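Local coordinates for mRNA export factor MEX67 (Candida albicans, PDB 1Q40), which probably carries mRNA out of the nucleus as an export factor, here represented by its NTF2-like domain paired with a second protein chain, at residues N19-Y24 against I136-S141; I37-E42 against R185-I190; S43-Q48 against Q105-T110; P148-S153 against Y167-K172. All blocks are in the same frame, centred on the assembly; numbering follows the deposited sequence.

Contact 1: N19-Y24 against I136-S141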
loop_
_atom_site.group_PDB
_atom_site.type_symbol
_atom_site.label_atom_id
_atom_site.label_comp_id
_atom_site.label_asym_id
_atom_site.label_seq_id
_atom_site.Cartn_x
_atom_site.Cartn_y
_atom_site.Cartn_z
ATOM N N ASN B 19 2.639 20.439 3.987
ATOM C CA ASN B 19 3.511 20.987 5.020
ATOM C C ASN B 19 3.961 19.908 5.999
ATOM O O ASN B 19 5.131 19.864 6.370
ATOM C CB ASN B 19 2.808 22.109 5.790
ATOM C CG ASN B 19 2.578 23.352 4.942
ATOM O OD1 ASN B 19 2.862 23.371 3.739
ATOM N ND2 ASN B 19 2.053 24.395 5.569
ATOM N N PHE B 20 3.030 19.053 6.420
ATOM C CA PHE B 20 3.351 17.959 7.336
ATOM C C PHE B 20 4.467 17.109 6.744
ATOM O O PHE B 20 5.461 16.856 7.408
ATOM C CB PHE B 20 2.118 17.091 7.622
ATOM C CG PHE B 20 2.415 15.860 8.442
ATOM C CD1 PHE B 20 2.441 15.922 9.828
ATOM C CD2 PHE B 20 2.679 14.644 7.823
ATOM C CE1 PHE B 20 2.722 14.790 10.587
ATOM C CE2 PHE B 20 2.969 13.510 8.576
ATOM C CZ PHE B 20 2.984 13.586 9.961
ATOM N N ILE B 21 4.295 16.702 5.488
ATOM C CA ILE B 21 5.242 15.830 4.793
ATOM C C ILE B 21 6.599 16.508 4.575
ATOM O O ILE B 21 7.640 15.860 4.684
ATOM C CB ILE B 21 4.637 15.353 3.436
ATOM C CG1 ILE B 21 3.489 14.354 3.666
ATOM C CG2 ILE B 21 5.708 14.749 2.519
ATOM C CD1 ILE B 21 3.912 12.980 4.235
ATOM N N ALA B 22 6.575 17.807 4.274
ATOM C CA ALA B 22 7.791 18.591 4.037
ATOM C C ALA B 22 8.659 18.678 5.296
ATOM O O ALA B 22 9.866 18.455 5.237
ATOM C CB ALA B 22 7.434 19.993 3.541
ATOM N N ASN B 23 8.036 18.996 6.426
ATOM C CA ASN B 23 8.731 19.049 7.706
ATOM C C ASN B 23 9.138 17.664 8.190
ATOM O O ASN B 23 10.229 17.500 8.731
ATOM C CB ASN B 23 7.866 19.722 8.775
ATOM C CG ASN B 23 8.537 19.733 10.146
ATOM O OD1 ASN B 23 8.003 19.189 11.119
ATOM N ND2 ASN B 23 9.729 20.328 10.221
ATOM N N TYR B 24 8.257 16.678 7.992
ATOM C CA TYR B 24 8.525 15.303 8.412
ATOM C C TYR B 24 9.802 14.794 7.764
ATOM O O TYR B 24 10.684 14.288 8.445
ATOM C CB TYR B 24 7.364 14.344 8.070
ATOM C CG TYR B 24 7.478 13.037 8.838
ATOM C CD1 TYR B 24 6.723 12.816 9.989
ATOM C CD2 TYR B 24 8.379 12.042 8.437
ATOM C CE1 TYR B 24 6.845 11.643 10.712
ATOM C CE2 TYR B 24 8.511 10.862 9.164
ATOM C CZ TYR B 24 7.740 10.673 10.299
ATOM O OH TYR B 24 7.871 9.520 11.026
ATOM N N ILE B 136 -2.773 10.445 5.124
ATOM C CA ILE B 136 -1.779 10.918 4.171
ATOM C C ILE B 136 -0.919 9.739 3.713
ATOM O O ILE B 136 -0.271 9.094 4.533
ATOM C CB ILE B 136 -0.871 11.991 4.808
ATOM C CG1 ILE B 136 -1.696 13.134 5.415
ATOM C CG2 ILE B 136 0.105 12.527 3.762
ATOM C CD1 ILE B 136 -0.914 14.020 6.367
ATOM N N THR B 137 -0.918 9.469 2.411
ATOM C CA THR B 137 -0.063 8.438 1.828
ATOM C C THR B 137 0.899 9.042 0.803
ATOM O O THR B 137 0.484 9.726 -0.133
ATOM C CB THR B 137 -0.920 7.335 1.203
ATOM O OG1 THR B 137 -1.614 6.644 2.245
ATOM C CG2 THR B 137 -0.079 6.244 0.574
ATOM N N LEU B 138 2.188 8.780 1.003
ATOM C CA LEU B 138 3.248 9.282 0.152
ATOM C C LEU B 138 3.926 8.113 -0.548
ATOM O O LEU B 138 4.154 7.069 0.061
ATOM C CB LEU B 138 4.268 10.043 1.003
ATOM C CG LEU B 138 5.490 10.625 0.274
ATOM C CD1 LEU B 138 5.068 11.748 -0.634
ATOM C CD2 LEU B 138 6.577 11.074 1.257
ATOM N N HIS B 139 4.232 8.297 -1.832
ATOM C CA HIS B 139 4.921 7.304 -2.660
ATOM C C HIS B 139 6.139 7.955 -3.290
ATOM O O HIS B 139 6.065 9.092 -3.744
ATOM C CB HIS B 139 4.024 6.779 -3.782
ATOM C CG HIS B 139 2.644 6.389 -3.339
ATOM N ND1 HIS B 139 2.342 5.131 -2.868
ATOM C CD2 HIS B 139 1.481 7.081 -3.339
ATOM C CE1 HIS B 139 1.058 5.078 -2.560
ATOM N NE2 HIS B 139 0.513 6.250 -2.834
ATOM N N GLY B 140 7.258 7.240 -3.343
ATOM C CA GLY B 140 8.449 7.786 -3.967
ATOM C C GLY B 140 9.685 6.928 -3.818
ATOM O O GLY B 140 9.599 5.699 -3.767
ATOM N N SER B 141 10.834 7.594 -3.749
ATOM C CA SER B 141 12.123 6.931 -3.542
ATOM C C SER B 141 13.061 7.755 -2.654
ATOM O O SER B 141 12.813 8.929 -2.389
ATOM C CB SER B 141 12.792 6.647 -4.894
ATOM O OG SER B 141 13.006 7.861 -5.619
#

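Contact 2: I37-E42 against R185-I190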
loop_
_atom_site.group_PDB
_atom_site.type_symbol
_atom_site.label_atom_id
_atom_site.label_comp_id
_atom_site.label_asym_id
_atom_site.label_seq_id
_atom_site.Cartn_x
_atom_site.Cartn_y
_atom_site.Cartn_z
ATOM N N ILE B 37 7.823 13.993 19.180
ATOM C CA ILE B 37 6.689 14.748 19.711
ATOM C C ILE B 37 5.361 14.392 19.003
ATOM O O ILE B 37 4.293 14.453 19.613
ATOM C CB ILE B 37 6.981 16.283 19.645
ATOM C CG1 ILE B 37 5.961 17.080 20.472
ATOM C CG2 ILE B 37 6.995 16.783 18.207
ATOM C CD1 ILE B 37 6.113 16.918 21.993
ATOM N N LEU B 38 5.435 14.000 17.730
ATOM C CA LEU B 38 4.246 13.603 16.966
ATOM C C LEU B 38 3.594 12.317 17.466
ATOM O O LEU B 38 2.443 12.053 17.176
ATOM C CB LEU B 38 4.589 13.418 15.485
ATOM C CG LEU B 38 5.093 14.633 14.718
ATOM C CD1 LEU B 38 5.616 14.205 13.357
ATOM C CD2 LEU B 38 3.989 15.671 14.576
ATOM N N TYR B 39 4.332 11.510 18.210
ATOM C CA TYR B 39 3.841 10.203 18.615
ATOM C C TYR B 39 3.502 10.201 20.103
ATOM O O TYR B 39 4.175 10.855 20.897
ATOM C CB TYR B 39 4.882 9.136 18.269
ATOM C CG TYR B 39 5.180 9.056 16.783
ATOM C CD1 TYR B 39 4.510 8.140 15.963
ATOM C CD2 TYR B 39 6.120 9.894 16.194
ATOM C CE1 TYR B 39 4.773 8.063 14.599
ATOM C CE2 TYR B 39 6.393 9.826 14.835
ATOM C CZ TYR B 39 5.715 8.904 14.041
ATOM O OH TYR B 39 5.985 8.834 12.696
ATOM N N GLN B 40 2.441 9.480 20.461
ATOM C CA GLN B 40 2.002 9.345 21.848
ATOM C C GLN B 40 1.996 7.871 22.268
ATOM O O GLN B 40 2.448 7.012 21.511
ATOM C CB GLN B 40 0.614 9.963 22.007
ATOM C CG GLN B 40 0.527 11.417 21.575
ATOM C CD GLN B 40 1.176 12.371 22.567
ATOM O OE1 GLN B 40 2.398 12.332 22.772
ATOM N NE2 GLN B 40 0.364 13.241 23.177
ATOM N N ASN B 41 1.490 7.585 23.469
ATOM C CA ASN B 41 1.524 6.228 24.043
ATOM C C ASN B 41 0.829 5.160 23.201
ATOM O O ASN B 41 1.336 4.045 23.082
ATOM C CB ASN B 41 0.922 6.210 25.456
ATOM C CG ASN B 41 1.839 6.821 26.487
ATOM O OD1 ASN B 41 3.042 6.910 26.282
ATOM N ND2 ASN B 41 1.269 7.251 27.610
ATOM N N GLU B 42 -0.316 5.511 22.622
ATOM C CA GLU B 42 -1.114 4.582 21.822
ATOM C C GLU B 42 -0.721 4.538 20.329
ATOM O O GLU B 42 -1.254 3.727 19.575
ATOM C CB GLU B 42 -2.607 4.929 21.957
ATOM C CG GLU B 42 -3.206 4.620 23.328
ATOM C CD GLU B 42 -4.737 4.688 23.342
ATOM O OE1 GLU B 42 -5.332 5.457 22.541
ATOM O OE2 GLU B 42 -5.358 3.974 24.166
ATOM N N ARG B 185 4.401 5.296 2.253
ATOM C CA ARG B 185 4.243 5.531 3.671
ATOM C C ARG B 185 2.889 6.179 3.955
ATOM O O ARG B 185 2.544 7.185 3.340
ATOM C CB ARG B 185 5.364 6.431 4.176
ATOM C CG ARG B 185 5.527 6.404 5.685
ATOM C CD ARG B 185 6.819 7.052 6.179
ATOM N NE ARG B 185 6.969 6.850 7.614
ATOM C CZ ARG B 185 8.078 7.074 8.306
ATOM N NH1 ARG B 185 8.083 6.863 9.614
ATOM N NH2 ARG B 185 9.177 7.497 7.713
ATOM N N THR B 186 2.158 5.610 4.909
ATOM C CA THR B 186 0.809 6.040 5.273
ATOM C C THR B 186 0.771 6.507 6.724
ATOM O O THR B 186 1.180 5.782 7.627
ATOM C CB THR B 186 -0.182 4.873 5.071
ATOM O OG1 THR B 186 -0.257 4.549 3.685
ATOM C CG2 THR B 186 -1.617 5.272 5.426
ATOM N N PHE B 187 0.277 7.725 6.925
ATOM C CA PHE B 187 0.078 8.317 8.237
ATOM C C PHE B 187 -1.433 8.504 8.483
ATOM O O PHE B 187 -2.149 8.964 7.599
ATOM C CB PHE B 187 0.733 9.702 8.304
ATOM C CG PHE B 187 2.216 9.718 8.015
ATOM C CD1 PHE B 187 3.136 9.615 9.046
ATOM C CD2 PHE B 187 2.685 9.897 6.720
ATOM C CE1 PHE B 187 4.503 9.662 8.796
ATOM C CE2 PHE B 187 4.051 9.943 6.450
ATOM C CZ PHE B 187 4.960 9.833 7.495
ATOM N N VAL B 188 -1.916 8.149 9.670
ATOM C CA VAL B 188 -3.201 8.652 10.155
ATOM C C VAL B 188 -2.865 9.749 11.158
ATOM O O VAL B 188 -2.244 9.477 12.182
ATOM C CB VAL B 188 -4.042 7.557 10.837
ATOM C CG1 VAL B 188 -5.361 8.130 11.358
ATOM C CG2 VAL B 188 -4.305 6.415 9.881
ATOM N N VAL B 189 -3.245 10.985 10.849
ATOM C CA VAL B 189 -2.941 12.143 11.690
ATOM C C VAL B 189 -4.229 12.669 12.340
ATOM O O VAL B 189 -5.239 12.845 11.663
ATOM C CB VAL B 189 -2.264 13.264 10.871
ATOM C CG1 VAL B 189 -1.739 14.372 11.789
ATOM C CG2 VAL B 189 -1.133 12.695 10.007
ATOM N N ILE B 190 -4.181 12.915 13.648
ATOM C CA ILE B 190 -5.346 13.363 14.415
ATOM C C ILE B 190 -5.058 14.668 15.190
ATOM O O ILE B 190 -3.900 15.036 15.369
ATOM C CB ILE B 190 -5.828 12.232 15.368
ATOM C CG1 ILE B 190 -4.753 11.871 16.399
ATOM C CG2 ILE B 190 -6.218 10.991 14.570
ATOM C CD1 ILE B 190 -5.217 10.882 17.462
#

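Contact 3: S43-Q48 against Q105-T110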
loop_
_atom_site.group_PDB
_atom_site.type_symbol
_atom_site.label_atom_id
_atom_site.label_comp_id
_atom_site.label_asym_id
_atom_site.label_seq_id
_atom_site.Cartn_x
_atom_site.Cartn_y
_atom_site.Cartn_z
ATOM N N SER B 43 0.204 5.402 19.914
ATOM C CA SER B 43 0.631 5.482 18.517
ATOM C C SER B 43 1.340 4.200 18.069
ATOM O O SER B 43 1.998 3.538 18.872
ATOM C CB SER B 43 1.556 6.681 18.298
ATOM O OG SER B 43 0.862 7.898 18.474
ATOM N N GLN B 44 1.200 3.875 16.784
ATOM C CA GLN B 44 1.739 2.642 16.211
ATOM C C GLN B 44 2.583 2.903 14.949
ATOM O O GLN B 44 2.227 3.725 14.081
ATOM C CB GLN B 44 0.612 1.652 15.894
ATOM C CG GLN B 44 -0.181 1.207 17.101
ATOM C CD GLN B 44 -1.331 0.282 16.737
ATOM O OE1 GLN B 44 -1.139 -0.921 16.566
ATOM N NE2 GLN B 44 -2.526 0.841 16.626
ATOM N N PHE B 45 3.716 2.210 14.886
ATOM C CA PHE B 45 4.572 2.175 13.714
ATOM C C PHE B 45 5.002 0.758 13.390
ATOM O O PHE B 45 5.406 0.007 14.271
ATOM C CB PHE B 45 5.839 2.997 13.926
ATOM C CG PHE B 45 6.812 2.901 12.783
ATOM C CD1 PHE B 45 6.565 3.569 11.593
ATOM C CD2 PHE B 45 7.983 2.144 12.900
ATOM C CE1 PHE B 45 7.461 3.482 10.521
ATOM C CE2 PHE B 45 8.872 2.048 11.831
ATOM C CZ PHE B 45 8.609 2.715 10.646
ATOM N N SER B 46 4.943 0.400 12.114
ATOM C CA SER B 46 5.666 -0.765 11.634
ATOM C C SER B 46 6.137 -0.564 10.200
ATOM O O SER B 46 5.614 0.282 9.454
ATOM C CB SER B 46 4.836 -2.043 11.790
ATOM O OG SER B 46 3.510 -1.887 11.311
HETATM N N MSE B 47 7.176 -1.314 9.849
HETATM C CA MSE B 47 7.784 -1.282 8.529
HETATM C C MSE B 47 7.713 -2.683 7.910
HETATM O O MSE B 47 7.927 -3.690 8.598
HETATM C CB MSE B 47 9.240 -0.796 8.628
HETATM C CG MSE B 47 9.998 -0.755 7.303
HETATM SE SE MSE B 47 10.862 -2.470 6.872
HETATM C CE MSE B 47 11.843 -2.748 8.485
ATOM N N GLN B 48 7.392 -2.733 6.619
ATOM C CA GLN B 48 7.281 -3.997 5.868
ATOM C C GLN B 48 8.130 -3.930 4.594
ATOM O O GLN B 48 8.191 -2.893 3.941
ATOM C CB GLN B 48 5.786 -4.289 5.552
ATOM C CG GLN B 48 5.049 -3.178 4.753
ATOM C CD GLN B 48 3.553 -3.460 4.512
ATOM O OE1 GLN B 48 3.183 -4.539 4.048
ATOM N NE2 GLN B 48 2.708 -2.483 4.819
ATOM N N GLN B 105 15.719 4.284 14.678
ATOM C CA GLN B 105 17.185 4.216 14.758
ATOM C C GLN B 105 17.782 3.062 13.959
ATOM O O GLN B 105 18.960 3.101 13.620
ATOM C CB GLN B 105 17.647 4.061 16.213
ATOM C CG GLN B 105 17.387 5.248 17.100
ATOM C CD GLN B 105 17.921 5.035 18.507
ATOM O OE1 GLN B 105 17.430 4.170 19.239
ATOM N NE2 GLN B 105 18.939 5.810 18.885
ATOM N N GLN B 106 16.976 2.033 13.687
ATOM C CA GLN B 106 17.418 0.842 12.960
ATOM C C GLN B 106 17.150 0.881 11.452
ATOM O O GLN B 106 17.411 -0.091 10.742
ATOM C CB GLN B 106 16.756 -0.402 13.551
ATOM C CG GLN B 106 17.113 -0.659 15.009
ATOM C CD GLN B 106 16.291 -1.782 15.596
ATOM O OE1 GLN B 106 16.442 -2.938 15.206
ATOM N NE2 GLN B 106 15.393 -1.442 16.499
ATOM N N LEU B 107 16.624 1.993 10.965
ATOM C CA LEU B 107 16.431 2.190 9.538
ATOM C C LEU B 107 17.618 3.016 8.992
ATOM O O LEU B 107 18.053 3.981 9.628
ATOM C CB LEU B 107 15.095 2.888 9.271
ATOM C CG LEU B 107 13.850 2.030 9.570
ATOM C CD1 LEU B 107 12.592 2.871 9.619
ATOM C CD2 LEU B 107 13.691 0.925 8.557
ATOM N N PRO B 108 18.170 2.624 7.845
ATOM C CA PRO B 108 19.260 3.405 7.239
ATOM C C PRO B 108 18.918 4.901 7.121
ATOM O O PRO B 108 17.753 5.283 6.927
ATOM C CB PRO B 108 19.440 2.748 5.871
ATOM C CG PRO B 108 19.009 1.312 6.088
ATOM C CD PRO B 108 17.868 1.404 7.070
ATOM N N LYS B 109 19.941 5.730 7.277
ATOM C CA LYS B 109 19.817 7.178 7.148
ATOM C C LYS B 109 19.624 7.536 5.685
ATOM O O LYS B 109 20.210 6.908 4.812
ATOM C CB LYS B 109 21.053 7.862 7.738
ATOM C CG LYS B 109 21.271 7.467 9.218
ATOM C CD LYS B 109 22.331 8.291 9.911
ATOM C CE LYS B 109 22.429 7.893 11.372
ATOM N NZ LYS B 109 23.660 8.407 11.996
ATOM N N THR B 110 18.806 8.554 5.433
ATOM C CA THR B 110 18.268 8.817 4.102
ATOM C C THR B 110 18.401 10.263 3.651
ATOM O O THR B 110 18.629 11.180 4.444
ATOM C CB THR B 110 16.760 8.485 4.085
ATOM O OG1 THR B 110 16.109 9.130 5.195
ATOM C CG2 THR B 110 16.515 6.975 4.294
#

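Contact 4: P148-S153 against Y167-K172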
loop_
_atom_site.group_PDB
_atom_site.type_symbol
_atom_site.label_atom_id
_atom_site.label_comp_id
_atom_site.label_asym_id
_atom_site.label_seq_id
_atom_site.Cartn_x
_atom_site.Cartn_y
_atom_site.Cartn_z
ATOM N N PRO B 148 22.307 2.518 9.511
ATOM C CA PRO B 148 21.479 2.954 10.640
ATOM C C PRO B 148 22.315 3.209 11.901
ATOM O O PRO B 148 23.392 2.642 12.072
ATOM C CB PRO B 148 20.496 1.786 10.847
ATOM C CG PRO B 148 21.085 0.648 10.160
ATOM C CD PRO B 148 21.950 1.167 9.051
ATOM N N GLU B 149 21.817 4.076 12.766
ATOM C CA GLU B 149 22.458 4.328 14.050
ATOM C C GLU B 149 22.644 3.028 14.834
ATOM O O GLU B 149 23.715 2.782 15.403
ATOM C CB GLU B 149 21.650 5.333 14.868
ATOM C CG GLU B 149 22.183 5.550 16.279
ATOM C CD GLU B 149 21.539 6.727 16.982
ATOM O OE1 GLU B 149 20.518 7.241 16.482
ATOM O OE2 GLU B 149 22.054 7.133 18.046
ATOM N N VAL B 150 21.604 2.197 14.821
ATOM C CA VAL B 150 21.566 0.921 15.532
ATOM C C VAL B 150 21.387 -0.201 14.511
ATOM O O VAL B 150 20.441 -0.186 13.725
ATOM C CB VAL B 150 20.392 0.892 16.534
ATOM C CG1 VAL B 150 20.281 -0.479 17.243
ATOM C CG2 VAL B 150 20.539 2.007 17.556
ATOM N N ASP B 151 22.291 -1.177 14.521
ATOM C CA ASP B 151 22.259 -2.259 13.527
ATOM C C ASP B 151 21.237 -3.306 13.943
ATOM O O ASP B 151 21.468 -4.047 14.888
ATOM C CB ASP B 151 23.644 -2.902 13.389
ATOM C CG ASP B 151 23.787 -3.753 12.122
ATOM O OD1 ASP B 151 22.784 -4.344 11.635
ATOM O OD2 ASP B 151 24.894 -3.874 11.543
ATOM N N GLY B 152 20.102 -3.350 13.253
ATOM C CA GLY B 152 19.062 -4.328 13.542
ATOM C C GLY B 152 18.979 -5.462 12.533
ATOM O O GLY B 152 17.913 -6.036 12.363
ATOM N N SER B 153 20.095 -5.795 11.886
ATOM C CA SER B 153 20.109 -6.714 10.744
ATOM C C SER B 153 20.172 -8.205 11.107
ATOM O O SER B 153 19.587 -9.043 10.413
ATOM C CB SER B 153 21.277 -6.372 9.800
ATOM O OG SER B 153 22.528 -6.574 10.427
ATOM N N TYR B 167 32.761 -1.175 14.316
ATOM C CA TYR B 167 32.136 -0.304 13.311
ATOM C C TYR B 167 30.597 -0.253 13.389
ATOM O O TYR B 167 29.971 0.616 12.772
ATOM C CB TYR B 167 32.586 -0.723 11.908
ATOM C CG TYR B 167 34.097 -0.778 11.753
ATOM C CD1 TYR B 167 34.730 -1.919 11.261
ATOM C CD2 TYR B 167 34.894 0.310 12.110
ATOM C CE1 TYR B 167 36.121 -1.971 11.124
ATOM C CE2 TYR B 167 36.281 0.270 11.977
ATOM C CZ TYR B 167 36.887 -0.873 11.484
ATOM O OH TYR B 167 38.254 -0.914 11.358
ATOM N N HIS B 168 30.002 -1.185 14.138
ATOM C CA HIS B 168 28.549 -1.227 14.367
ATOM C C HIS B 168 28.205 -2.022 15.635
ATOM O O HIS B 168 29.028 -2.789 16.136
ATOM C CB HIS B 168 27.831 -1.857 13.165
ATOM C CG HIS B 168 28.070 -3.330 13.029
ATOM N ND1 HIS B 168 29.195 -3.850 12.423
ATOM C CD2 HIS B 168 27.339 -4.392 13.438
ATOM C CE1 HIS B 168 29.139 -5.170 12.458
ATOM N NE2 HIS B 168 28.025 -5.524 13.070
ATOM N N SER B 169 26.985 -1.836 16.139
ATOM C CA SER B 169 26.494 -2.586 17.299
ATOM C C SER B 169 25.988 -3.962 16.878
ATOM O O SER B 169 25.771 -4.211 15.702
ATOM C CB SER B 169 25.373 -1.820 18.016
ATOM O OG SER B 169 24.209 -1.685 17.209
ATOM N N GLY B 170 25.795 -4.844 17.852
ATOM C CA GLY B 170 25.296 -6.184 17.598
ATOM C C GLY B 170 26.353 -7.126 17.042
ATOM O O GLY B 170 27.529 -6.756 16.954
ATOM N N PRO B 171 25.934 -8.337 16.660
ATOM C CA PRO B 171 26.860 -9.375 16.179
ATOM C C PRO B 171 27.558 -9.027 14.863
ATOM O O PRO B 171 27.024 -8.260 14.052
ATOM C CB PRO B 171 25.957 -10.610 15.984
ATOM C CG PRO B 171 24.664 -10.292 16.673
ATOM C CD PRO B 171 24.535 -8.804 16.658
ATOM N N LYS B 172 28.742 -9.608 14.668
ATOM C CA LYS B 172 29.555 -9.367 13.478
ATOM C C LYS B 172 28.890 -9.920 12.209
ATOM O O LYS B 172 28.230 -10.962 12.238
ATOM C CB LYS B 172 30.955 -9.979 13.648
ATOM C CG LYS B 172 32.047 -9.280 12.846
ATOM C CD LYS B 172 33.448 -9.778 13.232
ATOM C CE LYS B 172 34.551 -8.835 12.731
ATOM N NZ LYS B 172 35.846 -9.041 13.449
HETATM O O HOH W 1 25.194 0.356 14.865
#

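Contact 1: N19-Y24 against I136-S141
Phe20 and Ile21 of helix 14-29 meet Ile136 and Leu138 of strand 134-146, and the four side chains make a wholly apolar seam between helix and sheet. No hydrogen bond crosses it. The short segments run 10.5 Å apart at their axes, with their N-to-C directions 54° apart, and the two strand residues are alternate ones that point to the helix.

Aliphatic against aliphatic packing centres on Ile21, whose two branches serve different partners. With CG1 anti to the carbonyl carbon (chi1 -71°), that branch lies against Ile136, while CG2 is the branch anti to the backbone N. Here Ile21 CG1 is 3.8 Å and Ile21 CD1 3.9 Å from Ile136 CG2, the two side chains lying alongside with their ends pointing opposite ways. Ile21 CG2 turns to the next inward residue of the strand and meets Leu138 CD2 at 4.0 Å.

Aromatic against aliphatic packing is left to Phe20. The long branch of Ile136 is extended (chi2 165°) and carries its terminal methyl up to the ring, where Ile136 CD1 lies 3.9 Å from Phe20 CD2 in an oblique approach.

Around this seam, helix 14-29 rests on the curved sheet as in other NTF2-like domains. Thr137, which points away from the helix, and His139 pack against the second protein chain. Strand 134-146 is hydrogen-bonded to strands 122-127 and 181-190, which supply Met123 and Phe187 as further partners of Ile21, and Phe187 also meets Phe20 edge-to-face.

Contact 2: I37-E42 against R185-I190
Tyr39 stands in the loop that follows a short 3-10 segment taking in 37-38, and it faces Arg185 and Phe187 of strand 181-190 over a wide backbone gap, 11.2 Å from Tyr39 CA to Phe187 CA, with no hydrogen bond bridging the two segments. Side chains from both segments bridge the gap, the phenol reaching in from the loop. Tyr39 leaves the backbone without aiming at the strand, but the end of its side chain comes near it. Tyr39 OH arrives at the edge of the Phe187 ring, near the plane of that ring, and is 4.3 Å from Phe187 CE1. Slightly closer, Tyr39 OH is 4.2 Å from Arg185 NH1 and oblique to the guanidinium. Arg185 gets there fully stretched, its CG anti to the backbone N (chi1 -163°) and the next two torsions also extended.

What joins phenol and guanidinium is a third residue, Asp202 of strand 198-208: its OD2 is hydrogen-bonded to Tyr39 OH and forms a salt bridge with Arg185 NH1. Tyr24 OH from helix 14-29 is a second hydrogen-bond partner of Tyr39 OH, while Trp28 makes a cation-pi contact with Arg185. The chemistry is thus that of a buried polar cluster set among aromatic rings. The carboxylate's charge is offset by the arginine, and it is also hydrogen-bonded to the tyrosine hydroxyl, which would be expected to favour the ionised form of Asp202.

Contact 3: S43-Q48 against Q105-T110
Leu107 sits in the short connection between helix 96-105 and strand 109-111 and closes over strand 44-49, on the side of the curved sheet that the helices of this NTF2-like domain cover. Its two methyls are divided between two residues of that strand, Phe45 and Met47, which lie two positions apart and therefore point the same way. Leu107 CD1 is 4.1 Å from Phe45 CZ, the far end of the ring, and comes in obliquely from the direction opposite to that of the phenylalanine. Leu107 CD2 lies at the same separation, 4.1 Å, from Met47 CE. The latter residue is selenomethionine; its chain starts with CG anti to the backbone N (chi1 178°) and then bends at chi2 and chi3, which turns the terminal methyl alongside the leucine.

Phe104 meets the Phe45 ring edge-to-face, and Leu204 of strand 198-208 also touches Leu107. Ser46 OG, between the two apolar residues, is hydrogen-bonded to an acidic and a polar side chain of the second protein chain. The strand is thus two-sided: across this contact the join is purely apolar, although Arg32 also grips Leu107 O and Pro108 O, while polar bonding to another subunit takes the other side.

Contact 4: P148-S153 against Y167-K172
The imidazole of His168 and the carboxylate of Asp151 cross with their planes 54° apart, in the long loop between strands 134-146 and 181-190, where Asp151 also begins an Asx turn. Asp151 OD2 approaches the ring obliquely and is 3.1 Å from His168 CD2. At the ring edge, Pro171 O lies within 7° of the imidazole plane and takes a hydrogen bond of 3.1 Å from His168 NE2, which itself sits above the Pro171 carbonyl plane rather than on a lone pair. That bond ties the loop 167-172 back on itself and limits rotation of the ring. His173 adds to the cluster: its NE2 is hydrogen-bonded to Asp151 OD2, and its ring meets that of His168.

The other carboxylate oxygen defines the turn. Asp151 OD1 accepts from Ser153 N at 3.1 Å, nearly along its C-O axis, and from the Ser153 hydroxyl on the syn side, tilted 25° out of the carboxylate plane, so each oxygen has a partner.

Elsewhere, Ser169 O packs 3.4 Å from Asp151 CB at the protein surface. A water links the two segments, donating to Glu149 O at 2.9 Å and accepting from Ser169 N at 3.1 Å.

Overall arrangement
Contacts 1, 2 and 3 fill one continuous interior between the helices and the curved sheet, whereas contact 4 hangs at the margin. Contacts 1 and 2 have centres about 13 Å apart and share a boundary: Tyr24 CE1 packs 3.6 Å from Phe187 CE1, and Ile136 O pairs with Phe187 N at 2.8 Å across adjacent strands. Contact 2 passes into contact 3, also about 13 Å away between centres, where Arg185 NH1 packs 3.6 Å from Phe45 CE1. Contact 4 lies about 28 Å from contact 1, centre to centre, but joins contact 3 through a probable backbone hydrogen bond, Gln105 O to Val150 N, 3.0 Å.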